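PDB 5ODK: single-stranded DNA-binding protein from Enterobacter phage Enc34, which probably binds single-stranded DNA through an OB fold and serves in replication of the phage genome. Local coordinates for residues 12-17 with 58-63; 27-32 with 173-178; 34-39 with 134-139; 81-86 with 158-163. All coordinates share one frame; numbering follows the deposited sequence. Where two conformers were deposited one is given.

Contact 1 of 4, residues 12-17 with 58-63; sequences VKNGVL and DTHGAI
The side chain of N14 lies over one face of the H60 imidazole, its amide plane tilted 20° from the ring. N14 belongs to a type II beta turn from V12 to G15, which joins two antiparallel strands of the OB-fold sheet; H60 is the N-cap residue of helix 61-76. ND2 of N14 sits 3.6 Å above the ring plane, offset toward the rim, and N14 CB comes within 3.5 Å of H60 CD2. Chi1 (-71°) sets N14 CG anti to the carbonyl carbon, beside the backbone N; from there ND2 donates to T59 O (3.0 Å, N-H...O angle 164°). The donor approaches from above the T59 carbonyl plane. OD1 of N14 is held by N27, and the H60 nitrogens bond to S26 O and P56 O, so amide and imidazole are both fixed in rotation. K13 runs extended past T59, its CD 3.8 Å from T59 O; K13 takes part in a magnesium site known for this protein, though no ion is bound here. At the helix start, V12 CB meets A62 CB at 3.9 Å. I63 CD1 reaches the bare CA of G15 at 3.7 Å. One water bridges turn and helix start: it donates to K13 O at 2.7 Å and accepts from I63 N at 2.9 Å.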
loop_
_atom_site.group_PDB
_atom_site.type_symbol
_atom_site.label_atom_id
_atom_site.label_comp_id
_atom_site.label_asym_id
_atom_site.label_seq_id
_atom_site.Cartn_x
_atom_site.Cartn_y
_atom_site.Cartn_z
ATOM N N VAL A 12 1.349 -16.167 -1.361
ATOM C CA VAL A 12 0.345 -16.601 -0.362
ATOM C C VAL A 12 -1.036 -16.127 -0.796
ATOM O O VAL A 12 -1.127 -15.362 -1.766
ATOM C CB VAL A 12 0.664 -16.080 1.049
ATOM C CG1 VAL A 12 2.010 -16.597 1.504
ATOM C CG2 VAL A 12 0.637 -14.548 1.094
ATOM N N LYS A 13 -2.096 -16.493 -0.078
ATOM C CA LYS A 13 -3.434 -15.979 -0.392
ATOM C C LYS A 13 -3.352 -14.450 -0.424
ATOM O O LYS A 13 -2.886 -13.809 0.510
ATOM C CB LYS A 13 -4.487 -16.430 0.624
ATOM C CG LYS A 13 -5.876 -15.888 0.333
ATOM C CD LYS A 13 -6.929 -16.451 1.253
ATOM C CE LYS A 13 -8.301 -15.961 0.826
ATOM N NZ LYS A 13 -9.371 -16.801 1.409
ATOM N N ASN A 14 -3.788 -13.864 -1.531
ATOM C CA ASN A 14 -3.885 -12.414 -1.622
ATOM C C ASN A 14 -2.579 -11.653 -1.440
ATOM O O ASN A 14 -2.618 -10.479 -1.089
ATOM C CB ASN A 14 -4.965 -11.860 -0.687
ATOM C CG ASN A 14 -6.364 -12.195 -1.148
ATOM O OD1 ASN A 14 -6.641 -12.203 -2.358
ATOM N ND2 ASN A 14 -7.261 -12.430 -0.204
ATOM N N GLY A 15 -1.439 -12.252 -1.757
ATOM C CA GLY A 15 -0.200 -11.534 -1.663
ATOM C C GLY A 15 0.999 -12.211 -2.238
ATOM O O GLY A 15 1.019 -13.425 -2.425
ATOM N N VAL A 16 2.036 -11.416 -2.484
ATOM C CA VAL A 16 3.317 -11.934 -2.974
ATOM C C VAL A 16 4.457 -11.152 -2.330
ATOM O O VAL A 16 4.401 -9.922 -2.233
ATOM C CB VAL A 16 3.463 -11.822 -4.507
ATOM C CG1 VAL A 16 4.747 -12.525 -4.957
ATOM C CG2 VAL A 16 2.259 -12.367 -5.244
ATOM N N LEU A 17 5.471 -11.875 -1.865
ATOM C CA LEU A 17 6.751 -11.284 -1.487
ATOM C C LEU A 17 7.705 -11.553 -2.614
ATOM O O LEU A 17 7.795 -12.682 -3.115
ATOM C CB LEU A 17 7.279 -11.911 -0.200
ATOM C CG LEU A 17 8.660 -11.445 0.205
ATOM C CD1 LEU A 17 8.666 -9.971 0.635
ATOM C CD2 LEU A 17 9.154 -12.297 1.337
ATOM N N ASP A 58 -9.607 -11.015 7.579
ATOM C CA ASP A 58 -9.978 -12.423 7.517
ATOM C C ASP A 58 -9.443 -13.125 6.300
ATOM O O ASP A 58 -9.319 -14.318 6.332
ATOM C CB ASP A 58 -11.491 -12.633 7.696
ATOM C CG ASP A 58 -12.354 -12.047 6.584
ATOM O OD1 ASP A 58 -11.899 -11.250 5.739
ATOM O OD2 ASP A 58 -13.558 -12.401 6.592
ATOM N N THR A 59 -9.075 -12.394 5.249
ATOM C CA THR A 59 -8.534 -12.989 4.016
ATOM C C THR A 59 -7.095 -12.574 3.691
ATOM O O THR A 59 -6.564 -12.919 2.623
ATOM C CB THR A 59 -9.428 -12.615 2.829
ATOM O OG1 THR A 59 -9.535 -11.186 2.800
ATOM C CG2 THR A 59 -10.786 -13.259 2.984
ATOM N N HIS A 60 -6.444 -11.880 4.617
ATOM C CA HIS A 60 -5.089 -11.385 4.385
ATOM C C HIS A 60 -4.145 -11.648 5.543
ATOM O O HIS A 60 -3.133 -10.965 5.656
ATOM C CB HIS A 60 -5.066 -9.892 4.034
ATOM C CG HIS A 60 -5.756 -9.563 2.742
ATOM N ND1 HIS A 60 -7.125 -9.506 2.617
ATOM C CD2 HIS A 60 -5.251 -9.234 1.535
ATOM C CE1 HIS A 60 -7.442 -9.156 1.370
ATOM N NE2 HIS A 60 -6.318 -8.992 0.692
ATOM N N GLY A 61 -4.415 -12.688 6.343
ATOM C CA GLY A 61 -3.539 -12.962 7.473
ATOM C C GLY A 61 -2.095 -13.271 7.102
ATOM O O GLY A 61 -1.168 -12.761 7.717
ATOM N N ALA A 62 -1.891 -14.129 6.114
ATOM C CA ALA A 62 -0.530 -14.516 5.731
ATOM C C ALA A 62 0.266 -13.360 5.177
ATOM O O ALA A 62 1.428 -13.179 5.520
ATOM C CB ALA A 62 -0.558 -15.668 4.738
ATOM N N ILE A 63 -0.347 -12.561 4.309
ATOM C CA ILE A 63 0.392 -11.438 3.758
ATOM C C ILE A 63 0.643 -10.374 4.827
ATOM O O ILE A 63 1.691 -9.742 4.815
ATOM C CB ILE A 63 -0.241 -10.864 2.454
ATOM C CG1 ILE A 63 0.736 -9.907 1.723
ATOM C CG2 ILE A 63 -1.580 -10.239 2.727
ATOM C CD1 ILE A 63 1.993 -10.567 1.220
HETATM O O HOH W 1 -2.855 -13.453 3.152
#

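Contact 2 of 4, residues 27-32 with 173-178; sequences NVRCSY and KDDEPF
R29 reaches from strand 28-34 into the C-terminal loop 173-178, its CB pointing toward that loop and its CG anti to the backbone N (chi1 -158°). The chain is extended from there to NE. CG passes F178 CZ at 4.0 Å, and CD comes closer to the same F178 CZ, 3.6 Å. NE lies 3.4 Å from F178 CZ and donates to G142 O, beyond the two segments. At the guanidinium, F178 CE1 stands over the centre of one face, 3.4 Å from R29 CZ; the two side chains meet tip to tip, with the ring plane oblique to the guanidinium. D175 OD2 covers the centre of the opposite face. Its carboxylate is stacked nearly parallel (10°) on the guanidinium, and the long salt bridge from R29 NH2 to D175 OD2, 3.7 Å, is one of charge alone, since no N-H points at that oxygen. At the guanidinium edge NH2 donates to a lone pair of E176 O (2.9 Å), a bent bond of 133°. D175 is itself tied down: OD2 accepts from W144 NE1, and OD1 accepts from E176 N at 2.7 Å. The F178 ring also reaches the strand backbone, CE2 lying 3.3 Å from C30 O. The guanidinium is thus layered between a carboxylate and an aromatic ring, with NE and NH2 bonded to carbonyls; the nearby negative charge would probably stabilise its positive one and help anchor the C-terminal tail to the OB-fold sheet.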
loop_
_atom_site.group_PDB
_atom_site.type_symbol
_atom_site.label_atom_id
_atom_site.label_comp_id
_atom_site.label_asym_id
_atom_site.label_seq_id
_atom_site.Cartn_x
_atom_site.Cartn_y
_atom_site.Cartn_z
ATOM N N ASN A 27 -6.338 -7.545 -3.813
ATOM C CA ASN A 27 -7.751 -7.525 -3.452
ATOM C C ASN A 27 -7.995 -6.805 -2.132
ATOM O O ASN A 27 -8.454 -7.376 -1.130
ATOM C CB ASN A 27 -8.286 -8.949 -3.480
ATOM C CG ASN A 27 -8.012 -9.628 -4.799
ATOM O OD1 ASN A 27 -8.372 -9.067 -5.866
ATOM N ND2 ASN A 27 -7.325 -10.777 -4.766
ATOM N N VAL A 28 -7.678 -5.524 -2.175
ATOM C CA VAL A 28 -7.841 -4.601 -1.044
ATOM C C VAL A 28 -8.689 -3.426 -1.517
ATOM O O VAL A 28 -8.727 -3.139 -2.728
ATOM C CB VAL A 28 -6.498 -4.149 -0.473
ATOM C CG1 VAL A 28 -5.741 -5.356 0.055
ATOM C CG2 VAL A 28 -5.676 -3.385 -1.504
ATOM N N ARG A 29 -9.361 -2.750 -0.592
ATOM C CA ARG A 29 -10.205 -1.637 -0.997
ATOM C C ARG A 29 -9.424 -0.350 -0.853
ATOM O O ARG A 29 -8.763 -0.113 0.136
ATOM C CB ARG A 29 -11.498 -1.614 -0.166
ATOM C CG ARG A 29 -12.663 -0.875 -0.778
ATOM C CD ARG A 29 -13.954 -1.176 -0.032
ATOM N NE ARG A 29 -15.045 -0.478 -0.663
ATOM C CZ ARG A 29 -16.240 -0.356 -0.146
ATOM N NH1 ARG A 29 -16.535 -0.900 1.029
ATOM N NH2 ARG A 29 -17.149 0.333 -0.800
ATOM N N CYS A 30 -9.486 0.511 -1.849
ATOM C CA CYS A 30 -8.728 1.719 -1.720
ATOM C C CYS A 30 -9.527 2.886 -1.181
ATOM O O CYS A 30 -10.758 2.942 -1.255
ATOM C CB CYS A 30 -8.036 2.123 -2.994
ATOM S SG CYS A 30 -9.037 2.994 -4.138
ATOM N N SER A 31 -8.766 3.836 -0.659
ATOM C CA SER A 31 -9.287 5.023 -0.037
ATOM C C SER A 31 -8.302 6.175 -0.338
ATOM O O SER A 31 -7.100 5.973 -0.456
ATOM C CB SER A 31 -9.370 4.684 1.445
ATOM O OG SER A 31 -9.748 5.774 2.196
ATOM N N TYR A 32 -8.838 7.384 -0.477
ATOM C CA TYR A 32 -8.020 8.581 -0.656
ATOM C C TYR A 32 -6.957 8.432 -1.749
ATOM O O TYR A 32 -5.802 8.797 -1.564
ATOM C CB TYR A 32 -7.376 9.014 0.666
ATOM C CG TYR A 32 -8.346 9.220 1.781
ATOM C CD1 TYR A 32 -9.261 10.249 1.740
ATOM C CD2 TYR A 32 -8.331 8.396 2.901
ATOM C CE1 TYR A 32 -10.155 10.457 2.776
ATOM C CE2 TYR A 32 -9.222 8.592 3.934
ATOM C CZ TYR A 32 -10.140 9.618 3.860
ATOM O OH TYR A 32 -11.039 9.859 4.881
ATOM N N LYS A 173 -11.841 -4.384 -9.035
ATOM C CA LYS A 173 -13.303 -4.477 -9.019
ATOM C C LYS A 173 -13.918 -3.148 -8.657
ATOM O O LYS A 173 -13.352 -2.409 -7.867
ATOM C CB LYS A 173 -13.743 -5.498 -7.964
ATOM C CG LYS A 173 -15.142 -6.064 -8.119
ATOM C CD LYS A 173 -15.428 -7.157 -7.087
ATOM C CE LYS A 173 -15.104 -6.704 -5.665
ATOM N NZ LYS A 173 -15.880 -7.383 -4.597
ATOM N N ASP A 174 -15.072 -2.842 -9.251
ATOM C CA ASP A 174 -15.850 -1.701 -8.829
ATOM C C ASP A 174 -16.631 -2.028 -7.557
ATOM O O ASP A 174 -16.984 -3.183 -7.301
ATOM C CB ASP A 174 -16.799 -1.276 -9.945
ATOM C CG ASP A 174 -16.055 -0.596 -11.094
ATOM O OD1 ASP A 174 -15.422 0.456 -10.827
ATOM O OD2 ASP A 174 -16.086 -1.142 -12.220
ATOM N N ASP A 175 -16.896 -0.992 -6.772
ATOM C CA ASP A 175 -17.751 -1.106 -5.579
ATOM C C ASP A 175 -18.267 0.295 -5.246
ATOM O O ASP A 175 -17.975 1.258 -5.957
ATOM C CB ASP A 175 -16.947 -1.758 -4.424
ATOM C CG ASP A 175 -17.797 -2.347 -3.304
ATOM O OD1 ASP A 175 -19.026 -2.161 -3.283
ATOM O OD2 ASP A 175 -17.145 -2.977 -2.426
ATOM N N GLU A 176 -19.082 0.408 -4.215
ATOM C CA GLU A 176 -19.659 1.685 -3.824
ATOM C C GLU A 176 -18.567 2.708 -3.507
ATOM O O GLU A 176 -17.669 2.403 -2.725
ATOM C CB GLU A 176 -20.600 1.510 -2.619
ATOM C CG GLU A 176 -21.333 2.778 -2.172
ATOM C CD GLU A 176 -22.395 3.266 -3.139
ATOM O OE1 GLU A 176 -22.911 2.458 -3.947
ATOM O OE2 GLU A 176 -22.723 4.477 -3.075
ATOM N N PRO A 177 -18.621 3.900 -4.130
ATOM C CA PRO A 177 -17.627 4.923 -3.776
ATOM C C PRO A 177 -17.754 5.419 -2.345
ATOM O O PRO A 177 -18.854 5.589 -1.836
ATOM C CB PRO A 177 -17.909 6.073 -4.763
ATOM C CG PRO A 177 -18.681 5.446 -5.850
ATOM C CD PRO A 177 -19.492 4.355 -5.225
ATOM N N PHE A 178 -16.614 5.668 -1.714
ATOM C CA PHE A 178 -16.637 6.306 -0.403
ATOM C C PHE A 178 -17.004 7.797 -0.523
ATOM O O PHE A 178 -17.482 8.367 0.442
ATOM C CB PHE A 178 -15.290 6.124 0.316
ATOM C CG PHE A 178 -14.941 4.691 0.675
ATOM C CD1 PHE A 178 -15.875 3.810 1.201
ATOM C CD2 PHE A 178 -13.610 4.264 0.586
ATOM C CE1 PHE A 178 -15.510 2.519 1.555
ATOM C CE2 PHE A 178 -13.240 3.000 0.974
ATOM C CZ PHE A 178 -14.201 2.105 1.426
#

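Contact 3 of 4, residues 34-39 with 134-139; sequences HLDKPY and EIAEEI
The D36 carboxylate brings OD2 to 3.7 Å from A136 CB, a polar group against a methyl at the outer margin of the contact. Two rings within 34-39 cover one another: Y39 CD2 lies over the centre of one face of the H34 imidazole, 3.6 Å above its plane, and H34 CE1 lies over the centre of one face of the Y39 ring. They lie at the two ends of 34-39, the first part of the loop that leaves strand 28-34, whereas L35 and D36 make the approach to helix 132-138. No hydrogen bond links the two segments; the joint is apolar, centred on the CG2 methyl of I135. Standing anti to its own backbone N, that methyl is directed into the loop backbone. It touches L35 CB at 3.6 Å and D36 N at 3.7 Å, so it packs against the peptide joining the two residues as well as a side chain. One helical turn later I139, the first residue to leave helical geometry, offers its own CG2 to L35 CD1 at 4.0 Å; the two side chains cross at about a right angle. L35 rests on L166 and V169 of strand 159-173 and I139 on V169 and K171, so the loop and the helix end lie side by side on that strand; D36 touches P132 at the helix start and I135 packs on L129.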
loop_
_atom_site.group_PDB
_atom_site.type_symbol
_atom_site.label_atom_id
_atom_site.label_comp_id
_atom_site.label_asym_id
_atom_site.label_seq_id
_atom_site.Cartn_x
_atom_site.Cartn_y
_atom_site.Cartn_z
ATOM N N HIS A 34 -4.572 9.343 -4.640
ATOM C CA HIS A 34 -3.903 10.477 -5.301
ATOM C C HIS A 34 -2.871 9.912 -6.223
ATOM O O HIS A 34 -1.690 9.881 -5.952
ATOM C CB HIS A 34 -3.326 11.445 -4.297
ATOM C CG HIS A 34 -4.361 12.145 -3.496
ATOM N ND1 HIS A 34 -5.164 13.138 -4.024
ATOM C CD2 HIS A 34 -4.782 11.951 -2.235
ATOM C CE1 HIS A 34 -6.009 13.560 -3.102
ATOM N NE2 HIS A 34 -5.789 12.863 -1.998
ATOM N N LEU A 35 -3.386 9.417 -7.344
ATOM C CA LEU A 35 -2.605 8.735 -8.374
ATOM C C LEU A 35 -2.482 9.545 -9.657
ATOM O O LEU A 35 -1.661 9.233 -10.518
ATOM C CB LEU A 35 -3.217 7.392 -8.708
ATOM C CG LEU A 35 -3.433 6.442 -7.541
ATOM C CD1 LEU A 35 -4.089 5.162 -8.023
ATOM C CD2 LEU A 35 -2.151 6.128 -6.780
ATOM N N ASP A 36 -3.341 10.547 -9.770
ATOM C CA ASP A 36 -3.461 11.347 -10.971
ATOM C C ASP A 36 -2.404 12.412 -11.062
ATOM O O ASP A 36 -1.816 12.638 -12.151
ATOM C CB ASP A 36 -4.891 11.919 -11.078
ATOM C CG ASP A 36 -5.367 12.712 -9.888
ATOM O OD1 ASP A 36 -4.859 12.535 -8.737
ATOM O OD2 ASP A 36 -6.331 13.500 -10.068
ATOM N N LYS A 37 -2.246 13.119 -9.957
ATOM C CA LYS A 37 -1.354 14.219 -9.827
ATOM C C LYS A 37 -0.894 14.180 -8.373
ATOM O O LYS A 37 -1.639 13.765 -7.450
ATOM C CB LYS A 37 -2.051 15.563 -10.166
ATOM C CG LYS A 37 -2.452 15.693 -11.634
ATOM C CD LYS A 37 -3.087 17.016 -11.997
ATOM C CE LYS A 37 -3.588 16.970 -13.431
ATOM N NZ LYS A 37 -4.203 18.270 -13.769
ATOM N N PRO A 38 0.338 14.643 -8.143
ATOM C CA PRO A 38 0.786 14.615 -6.762
ATOM C C PRO A 38 0.170 15.743 -5.944
ATOM O O PRO A 38 -0.336 16.720 -6.487
ATOM C CB PRO A 38 2.306 14.716 -6.876
ATOM C CG PRO A 38 2.549 15.396 -8.185
ATOM C CD PRO A 38 1.387 15.083 -9.078
ATOM N N TYR A 39 0.207 15.531 -4.639
ATOM C CA TYR A 39 -0.696 16.142 -3.680
ATOM C C TYR A 39 0.005 16.209 -2.331
ATOM O O TYR A 39 1.230 16.017 -2.247
ATOM C CB TYR A 39 -1.946 15.247 -3.607
ATOM C CG TYR A 39 -2.976 15.629 -2.575
ATOM C CD1 TYR A 39 -3.971 16.577 -2.857
ATOM C CD2 TYR A 39 -2.975 15.028 -1.322
ATOM C CE1 TYR A 39 -4.925 16.918 -1.905
ATOM C CE2 TYR A 39 -3.920 15.361 -0.367
ATOM C CZ TYR A 39 -4.896 16.300 -0.654
ATOM O OH TYR A 39 -5.828 16.620 0.311
ATOM N N GLU A 134 -8.374 10.324 -16.451
ATOM C CA GLU A 134 -8.750 8.905 -16.579
ATOM C C GLU A 134 -8.318 8.115 -15.348
ATOM O O GLU A 134 -9.061 7.272 -14.852
ATOM C CB GLU A 134 -8.206 8.260 -17.844
ATOM C CG GLU A 134 -8.762 8.748 -19.172
ATOM C CD GLU A 134 -8.043 8.142 -20.363
ATOM O OE1 GLU A 134 -7.398 7.058 -20.166
ATOM O OE2 GLU A 134 -8.178 8.712 -21.511
ATOM N N ILE A 135 -7.121 8.397 -14.856
ATOM C CA ILE A 135 -6.632 7.728 -13.633
ATOM C C ILE A 135 -7.565 8.000 -12.472
ATOM O O ILE A 135 -7.931 7.086 -11.726
ATOM C CB ILE A 135 -5.193 8.183 -13.363
ATOM C CG1 ILE A 135 -4.241 7.523 -14.368
ATOM C CG2 ILE A 135 -4.754 7.896 -11.937
ATOM C CD1 ILE A 135 -2.854 8.082 -14.379
ATOM N N ALA A 136 -7.966 9.252 -12.310
ATOM C CA ALA A 136 -8.846 9.602 -11.200
ATOM C C ALA A 136 -10.221 8.934 -11.327
ATOM O O ALA A 136 -10.822 8.555 -10.339
ATOM C CB ALA A 136 -8.977 11.112 -11.047
ATOM N N GLU A 137 -10.752 8.863 -12.558
ATOM C CA GLU A 137 -12.031 8.203 -12.784
ATOM C C GLU A 137 -11.971 6.691 -12.562
ATOM O O GLU A 137 -12.930 6.086 -12.046
ATOM C CB GLU A 137 -12.485 8.385 -14.239
ATOM C CG GLU A 137 -13.053 9.711 -14.606
ATOM C CD GLU A 137 -13.677 9.725 -15.990
ATOM O OE1 GLU A 137 -13.429 8.816 -16.828
ATOM O OE2 GLU A 137 -14.414 10.684 -16.230
ATOM N N GLU A 138 -10.875 6.076 -13.016
ATOM C CA GLU A 138 -10.742 4.611 -12.999
ATOM C C GLU A 138 -10.642 4.100 -11.562
ATOM O O GLU A 138 -11.280 3.113 -11.192
ATOM C CB GLU A 138 -9.476 4.167 -13.764
ATOM C CG GLU A 138 -9.151 2.660 -13.824
ATOM C CD GLU A 138 -9.929 1.920 -14.878
ATOM O OE1 GLU A 138 -10.468 2.590 -15.799
ATOM O OE2 GLU A 138 -9.984 0.679 -14.786
ATOM N N ILE A 139 -9.777 4.727 -10.786
ATOM C CA ILE A 139 -9.467 4.244 -9.419
ATOM C C ILE A 139 -9.957 5.297 -8.416
ATOM O O ILE A 139 -9.271 6.248 -8.062
ATOM C CB ILE A 139 -7.980 3.845 -9.293
ATOM C CG1 ILE A 139 -7.701 2.679 -10.258
ATOM C CG2 ILE A 139 -7.656 3.457 -7.853
ATOM C CD1 ILE A 139 -6.255 2.314 -10.391
#

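Contact 4 of 4, residues 81-86 with 158-163; sequences GALKVA and YGKRIN
V85 and K160 mark the closest backbone approach, their CA atoms 5.8 Å apart, but 81-86 does not pair with strand 159-173. Although L83 to V85 are extended, no direct hydrogen bond joins the two segments, and two waters bridge them, one between backbones, the other from backbone to a lysine tip. The latter accepts from K84 N (2.9 Å) and from K160 NZ; the former accepts from A86 N and donates to K160 O (2.8 Å). V85 CG1, anti to its backbone N (chi1 -180°), presses on K160 O at 3.5 Å and lies over the backbone from R161 CA to I162 N. The other methyl, V85 CG2, meets I162 CG1 at 3.9 Å. The extended aliphatic chain of K160 lies across L83, CD being 3.8 Å from L83 CD1. The same CD is 3.5 Å from K84 O, so the K160 methylenes pack on both L83 and the K84 carbonyl, while NZ binds the water on K84 N. The contact sets the loop following helix 61-76 against the start of strand 159-173: L83 and K160 both touch E155 of the partner strand 144-156, while V85 and I162 pack on K75 of the helix and on L90.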
loop_
_atom_site.group_PDB
_atom_site.type_symbol
_atom_site.label_atom_id
_atom_site.label_comp_id
_atom_site.label_asym_id
_atom_site.label_seq_id
_atom_site.Cartn_x
_atom_site.Cartn_y
_atom_site.Cartn_z
ATOM N N GLY A 81 22.068 2.477 11.277
ATOM C CA GLY A 81 22.021 1.282 12.121
ATOM C C GLY A 81 20.597 0.965 12.477
ATOM O O GLY A 81 19.649 1.706 12.125
ATOM N N ALA A 82 20.400 -0.153 13.143
ATOM C CA ALA A 82 19.057 -0.606 13.466
ATOM C C ALA A 82 18.228 0.512 14.095
ATOM O O ALA A 82 18.688 1.234 15.004
ATOM C CB ALA A 82 19.108 -1.818 14.380
ATOM N N LEU A 83 17.018 0.679 13.558
ATOM C CA LEU A 83 16.127 1.756 13.944
ATOM C C LEU A 83 14.989 1.184 14.793
ATOM O O LEU A 83 14.384 0.176 14.429
ATOM C CB LEU A 83 15.524 2.389 12.705
ATOM C CG LEU A 83 14.707 3.668 12.879
ATOM C CD1 LEU A 83 15.594 4.806 13.363
ATOM C CD2 LEU A 83 14.052 4.035 11.586
ATOM N N LYS A 84 14.680 1.834 15.907
ATOM C CA LYS A 84 13.526 1.457 16.711
ATOM C C LYS A 84 12.344 2.342 16.294
ATOM O O LYS A 84 12.480 3.559 16.248
ATOM C CB LYS A 84 13.821 1.627 18.204
ATOM C CG LYS A 84 15.014 0.846 18.743
ATOM C CD LYS A 84 15.218 1.031 20.255
ATOM C CE LYS A 84 16.287 0.114 20.801
ATOM N NZ LYS A 84 16.262 0.121 22.295
ATOM N N VAL A 85 11.201 1.723 15.999
ATOM C CA VAL A 85 10.006 2.452 15.578
ATOM C C VAL A 85 8.789 1.948 16.343
ATOM O O VAL A 85 8.544 0.741 16.397
ATOM C CB VAL A 85 9.787 2.298 14.043
ATOM C CG1 VAL A 85 8.565 3.046 13.587
ATOM C CG2 VAL A 85 11.014 2.779 13.282
ATOM N N ALA A 86 8.020 2.880 16.901
ATOM C CA ALA A 86 6.818 2.534 17.653
ATOM C C ALA A 86 5.729 2.120 16.670
ATOM O O ALA A 86 5.713 2.595 15.530
ATOM C CB ALA A 86 6.350 3.712 18.479
ATOM N N TYR A 158 11.177 14.969 12.594
ATOM C CA TYR A 158 9.762 14.719 12.771
ATOM C C TYR A 158 9.452 13.347 13.327
ATOM O O TYR A 158 8.299 13.061 13.599
ATOM C CB TYR A 158 9.009 14.923 11.454
ATOM C CG TYR A 158 9.207 16.289 10.873
ATOM C CD1 TYR A 158 8.453 17.354 11.312
ATOM C CD2 TYR A 158 10.162 16.520 9.892
ATOM C CE1 TYR A 158 8.642 18.628 10.785
ATOM C CE2 TYR A 158 10.367 17.781 9.371
ATOM C CZ TYR A 158 9.609 18.829 9.819
ATOM O OH TYR A 158 9.806 20.081 9.287
ATOM N N GLY A 159 10.475 12.505 13.455
ATOM C CA GLY A 159 10.356 11.191 14.094
ATOM C C GLY A 159 10.998 10.058 13.319
ATOM O O GLY A 159 11.651 10.261 12.284
ATOM N N LYS A 160 10.775 8.871 13.850
ATOM C CA LYS A 160 11.297 7.633 13.333
ATOM C C LYS A 160 10.130 6.788 12.839
ATOM O O LYS A 160 9.194 6.535 13.588
ATOM C CB LYS A 160 12.026 6.868 14.423
ATOM C CG LYS A 160 13.272 7.559 14.949
ATOM C CD LYS A 160 13.907 6.805 16.136
ATOM C CE LYS A 160 15.161 7.435 16.719
ATOM N NZ LYS A 160 15.535 6.713 17.977
ATOM N N ARG A 161 10.166 6.402 11.559
ATOM C CA ARG A 161 9.011 5.771 10.911
ATOM C C ARG A 161 9.460 4.627 10.031
ATOM O O ARG A 161 10.600 4.630 9.505
ATOM C CB ARG A 161 8.218 6.775 10.034
ATOM C CG ARG A 161 7.554 7.941 10.772
ATOM C CD ARG A 161 6.796 8.867 9.799
ATOM N NE ARG A 161 5.859 9.826 10.444
ATOM C CZ ARG A 161 6.168 11.036 10.933
ATOM N NH1 ARG A 161 7.400 11.529 10.878
ATOM N NH2 ARG A 161 5.221 11.779 11.497
ATOM N N ILE A 162 8.548 3.676 9.809
ATOM C CA ILE A 162 8.675 2.773 8.670
ATOM C C ILE A 162 7.505 3.124 7.744
ATOM O O ILE A 162 6.342 2.991 8.104
ATOM C CB ILE A 162 8.639 1.275 9.023
ATOM C CG1 ILE A 162 9.728 0.923 10.080
ATOM C CG2 ILE A 162 8.806 0.431 7.772
ATOM C CD1 ILE A 162 11.156 1.161 9.632
ATOM N N ASN A 163 7.861 3.590 6.557
ATOM C CA ASN A 163 6.930 4.044 5.539
ATOM C C ASN A 163 6.846 2.997 4.450
ATOM O O ASN A 163 7.637 2.046 4.402
ATOM C CB ASN A 163 7.448 5.360 4.954
ATOM C CG ASN A 163 7.507 6.467 5.940
ATOM O OD1 ASN A 163 6.637 6.590 6.790
ATOM N ND2 ASN A 163 8.601 7.234 5.884
HETATM O O HOH W 2 16.352 3.920 17.077
HETATM O O HOH W 3 8.786 5.702 16.274
#

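From the N terminus, contact 1 closes the first loop, bringing the turn at 12-15 to the start of helix 61-76. Contact 2 opens inside that loop, at 27-32, and closes near the C terminus, so it crosses contact 1; the two meet through the N14 OD1 to N27 ND2 hydrogen bond. Contacts 3 and 4 are nested within contact 2. Contact 3 also crosses contact 1, and touches contact 2 through C30 and I139. Contact 4 opens after contact 1 has closed, and crosses contact 3 without touching it. Together they join helix 61-76 to the 12-15 turn, helix 132-138 to the loop after strand 28-34, the loop before strand 92-94 to strand 159-173, and the C-terminal tail to strand 28-34.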